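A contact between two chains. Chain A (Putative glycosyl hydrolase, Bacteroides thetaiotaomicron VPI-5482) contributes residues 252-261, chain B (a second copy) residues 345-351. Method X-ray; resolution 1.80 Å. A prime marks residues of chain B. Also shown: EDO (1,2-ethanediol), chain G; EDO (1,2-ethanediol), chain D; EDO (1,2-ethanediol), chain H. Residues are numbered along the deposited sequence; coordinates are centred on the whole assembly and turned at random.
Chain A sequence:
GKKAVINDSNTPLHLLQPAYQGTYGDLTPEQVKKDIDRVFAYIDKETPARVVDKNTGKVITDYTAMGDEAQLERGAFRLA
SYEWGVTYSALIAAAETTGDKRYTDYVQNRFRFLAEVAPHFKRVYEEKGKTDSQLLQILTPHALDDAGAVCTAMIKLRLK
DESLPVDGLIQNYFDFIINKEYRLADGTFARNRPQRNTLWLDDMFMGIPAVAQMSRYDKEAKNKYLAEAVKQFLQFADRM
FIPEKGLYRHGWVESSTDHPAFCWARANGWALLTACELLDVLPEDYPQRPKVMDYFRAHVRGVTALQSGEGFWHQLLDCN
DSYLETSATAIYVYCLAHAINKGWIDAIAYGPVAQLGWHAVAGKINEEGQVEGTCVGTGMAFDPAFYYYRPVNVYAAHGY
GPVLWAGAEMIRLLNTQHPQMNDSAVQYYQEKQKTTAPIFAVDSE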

# COMPACT_ATOMS: atom_id res chain seq x y z
N TRP A 252 20.33 -10.07 -4.36
CA TRP A 252 20.05 -11.50 -4.61
C TRP A 252 21.27 -12.30 -4.20
O TRP A 252 22.30 -12.19 -4.83
N VAL A 253 21.11 -13.13 -3.17
CA VAL A 253 22.19 -13.99 -2.69
C VAL A 253 21.95 -15.41 -3.18
O VAL A 253 20.93 -16.03 -2.89
N GLU A 254 22.92 -15.94 -3.88
CA GLU A 254 22.71 -17.22 -4.58
C GLU A 254 22.32 -18.35 -3.66
O GLU A 254 21.45 -19.13 -4.00
N SER A 255 22.93 -18.42 -2.48
CA SER A 255 22.64 -19.52 -1.56
C SER A 255 21.28 -19.48 -0.89
O SER A 255 20.80 -20.50 -0.36
N SER A 256 20.67 -18.31 -0.86
CA SER A 256 19.42 -18.15 -0.11
C SER A 256 18.24 -18.85 -0.78
O SER A 256 18.06 -18.76 -1.99
N THR A 257 17.41 -19.51 0.01
CA THR A 257 16.31 -20.28 -0.53
C THR A 257 15.09 -19.41 -0.81
O THR A 257 14.20 -19.83 -1.52
N ASP A 258 15.03 -18.22 -0.22
CA ASP A 258 14.06 -17.18 -0.55
C ASP A 258 14.88 -15.94 -0.82
O ASP A 258 16.00 -15.82 -0.33
N HIS A 259 14.34 -15.04 -1.64
CA HIS A 259 15.05 -13.84 -2.04
C HIS A 259 14.22 -12.62 -1.74
O HIS A 259 13.57 -12.08 -2.61
N PRO A 260 14.28 -12.13 -0.49
CA PRO A 260 13.49 -10.96 -0.08
C PRO A 260 13.73 -9.74 -0.95
O PRO A 260 14.83 -9.53 -1.44
N ALA A 261 12.67 -8.97 -1.20
CA ALA A 261 12.72 -7.84 -2.10
C ALA A 261 12.69 -6.56 -1.29
O ALA A 261 11.75 -6.32 -0.56
N ILE B 345 13.79 -22.15 7.17
CA ILE B 345 13.97 -20.95 6.34
C ILE B 345 15.39 -20.45 6.43
O ILE B 345 16.18 -20.83 7.29
N ASP B 346 15.74 -19.62 5.46
CA ASP B 346 17.09 -19.17 5.26
C ASP B 346 17.57 -18.12 6.24
O ASP B 346 16.91 -17.10 6.48
N ALA B 347 18.76 -18.35 6.79
CA ALA B 347 19.31 -17.43 7.80
C ALA B 347 19.72 -16.08 7.20
O ALA B 347 19.56 -15.06 7.86
N ILE B 348 20.33 -16.09 6.01
CA ILE B 348 20.81 -14.84 5.42
C ILE B 348 19.58 -13.95 5.14
O ILE B 348 19.55 -12.72 5.44
N ALA B 349 18.53 -14.56 4.61
CA ALA B 349 17.34 -13.81 4.26
C ALA B 349 16.53 -13.31 5.45
O ALA B 349 16.02 -12.20 5.42
N TYR B 350 16.40 -14.13 6.49
CA TYR B 350 15.50 -13.83 7.57
C TYR B 350 16.11 -13.44 8.90
O TYR B 350 15.42 -12.91 9.75
N GLY B 351 17.39 -13.76 9.14
CA GLY B 351 17.99 -13.40 10.41
C GLY B 351 17.85 -11.93 10.74
O GLY B 351 17.50 -11.57 11.85

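A loop of chain A packs against the first turn of a helix in chain B, burying 407 Å² in total. Trp252 lies out of reach. Val253 points toward chain B with chi1 t. Its CG1 meets Ile348′ CD1 at 4.0 Å, an apolar contact. A type I turn runs from Val253 to Ser256 and is closed by Ser256 N to Val253 O at 3.1 Å. Glu254, within this turn, does not reach the chain B stretch.

Ser255 points sideways with chi1 p. Its OG lies 3.5 Å from Ile348′ CD1. Water 1 joins the chains here: it is 2.8 Å from Ser255 OG and donates to Asp346′ OD1 at 2.7 Å.

Ser256 points inward with chi1 m. Its OG donates to Asp346′ OD2 at 2.8 Å and also lies 3.6 Å from Ile348′ CB. Asp346′, with chi1 t, is the helix N-cap. The same OD2 accepts from Ala349′ N at 2.9 Å, so one carboxylate oxygen both caps the helix and binds chain A.

Thr257 points sideways with chi1 p, and its OG1 is 3.5 Å from Asp346′ CB. Water 2 bridges at this site: it lies 2.8 Å from Thr257 OG1 and accepts from Asp346′ N at 2.9 Å. Thr257 OG1 also hydrogen-bonds O2 of the chain G ethanediol at 2.8 Å.

Asp258 points toward chain B with chi1 m. Its OD2 accepts from Tyr350′ OH at 2.6 Å, near the plane of the ring. Tyr350′ starts sideways, with chi1 m, but its end comes nearer to chain A.

His259 points away, with chi1 m. Its N donates to O1 of the chain D ethanediol at 2.9 Å, and its O accepts from O2 of the chain H ethanediol at 3.1 Å. Pro260 turns back toward chain B. Its CG packs on Ala349′ CB at 3.6 Å.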

# COMPACT_ATOMS: atom_id res chain seq x y z
CB TRP A 252 19.77 -11.73 -6.09
CG TRP A 252 19.31 -13.10 -6.47
CD1 TRP A 252 18.01 -13.56 -6.53
CD2 TRP A 252 20.14 -14.19 -6.91
NE1 TRP A 252 18.00 -14.86 -6.95
CE2 TRP A 252 19.30 -15.27 -7.21
CE3 TRP A 252 21.53 -14.34 -7.10
CZ2 TRP A 252 19.77 -16.48 -7.69
CZ3 TRP A 252 21.99 -15.54 -7.59
CH2 TRP A 252 21.13 -16.59 -7.84
CB VAL A 253 22.29 -13.96 -1.13
CG1 VAL A 253 23.38 -14.94 -0.64
CG2 VAL A 253 22.60 -12.49 -0.68
CB GLU A 254 23.94 -17.59 -5.36
CG GLU A 254 23.84 -18.86 -6.23
CD GLU A 254 25.16 -19.11 -6.91
OE1 GLU A 254 26.12 -19.52 -6.21
OE2 GLU A 254 25.24 -18.86 -8.15
CB SER A 255 23.68 -19.62 -0.47
OG SER A 255 23.61 -18.55 0.46
CB SER A 256 19.08 -16.68 0.15
OG SER A 256 19.97 -16.07 1.07
CB THR A 257 15.98 -21.48 0.39
OG1 THR A 257 15.80 -21.00 1.73
CG2 THR A 257 17.15 -22.53 0.41
CB ASP A 258 13.16 -16.86 0.64
CG ASP A 258 11.99 -17.79 0.78
OD1 ASP A 258 11.74 -18.63 -0.09
OD2 ASP A 258 11.29 -17.64 1.78
CB HIS A 259 15.41 -13.91 -3.53
CG HIS A 259 16.25 -15.10 -3.88
ND1 HIS A 259 17.56 -15.23 -3.45
CD2 HIS A 259 15.98 -16.20 -4.62
CE1 HIS A 259 18.04 -16.38 -3.88
NE2 HIS A 259 17.11 -16.99 -4.60
CB PRO A 260 13.98 -10.69 1.34
CG PRO A 260 14.50 -12.00 1.84
CD PRO A 260 15.14 -12.62 0.62
CB ALA A 261 11.53 -7.88 -3.05
CB ILE B 345 12.89 -19.84 6.69
CG1 ILE B 345 13.22 -19.14 8.03
CG2 ILE B 345 11.45 -20.39 6.61
CD1 ILE B 345 12.20 -18.04 8.48
CB ASP B 346 17.17 -18.62 3.84
CG ASP B 346 18.56 -18.38 3.38
OD1 ASP B 346 19.28 -19.36 3.02
OD2 ASP B 346 18.92 -17.18 3.36
CB ALA B 347 20.49 -18.09 8.53
CB ILE B 348 21.60 -15.07 4.11
CG1 ILE B 348 22.96 -15.73 4.39
CG2 ILE B 348 21.81 -13.74 3.40
CD1 ILE B 348 23.71 -16.29 3.14
CB ALA B 349 16.42 -14.63 3.31
CB TYR B 350 14.46 -14.97 7.73
CG TYR B 350 13.60 -15.09 6.50
CD1 TYR B 350 12.74 -14.06 6.11
CD2 TYR B 350 13.67 -16.22 5.67
CE1 TYR B 350 11.98 -14.16 4.98
CE2 TYR B 350 12.90 -16.31 4.48
CZ TYR B 350 12.05 -15.28 4.17
OH TYR B 350 11.24 -15.34 3.03
C1 EDO G . 15.04 -24.29 3.69
O1 EDO G . 15.49 -24.62 2.37
C2 EDO G . 16.21 -23.75 4.51
O2 EDO G . 16.55 -22.47 4.00
C1 EDO D . 10.74 -15.28 -2.64
O1 EDO D . 11.98 -15.72 -3.14
C2 EDO D . 10.97 -14.54 -1.33
O2 EDO D . 10.14 -13.39 -1.20
C1 EDO H . 8.32 -11.07 -4.06
O1 EDO H . 8.50 -12.23 -4.90
C2 EDO H . 9.64 -10.56 -3.49
O2 EDO H . 10.56 -11.57 -3.04
O HOH W 1 21.93 -19.34 2.60
O HOH W 2 13.93 -19.45 3.18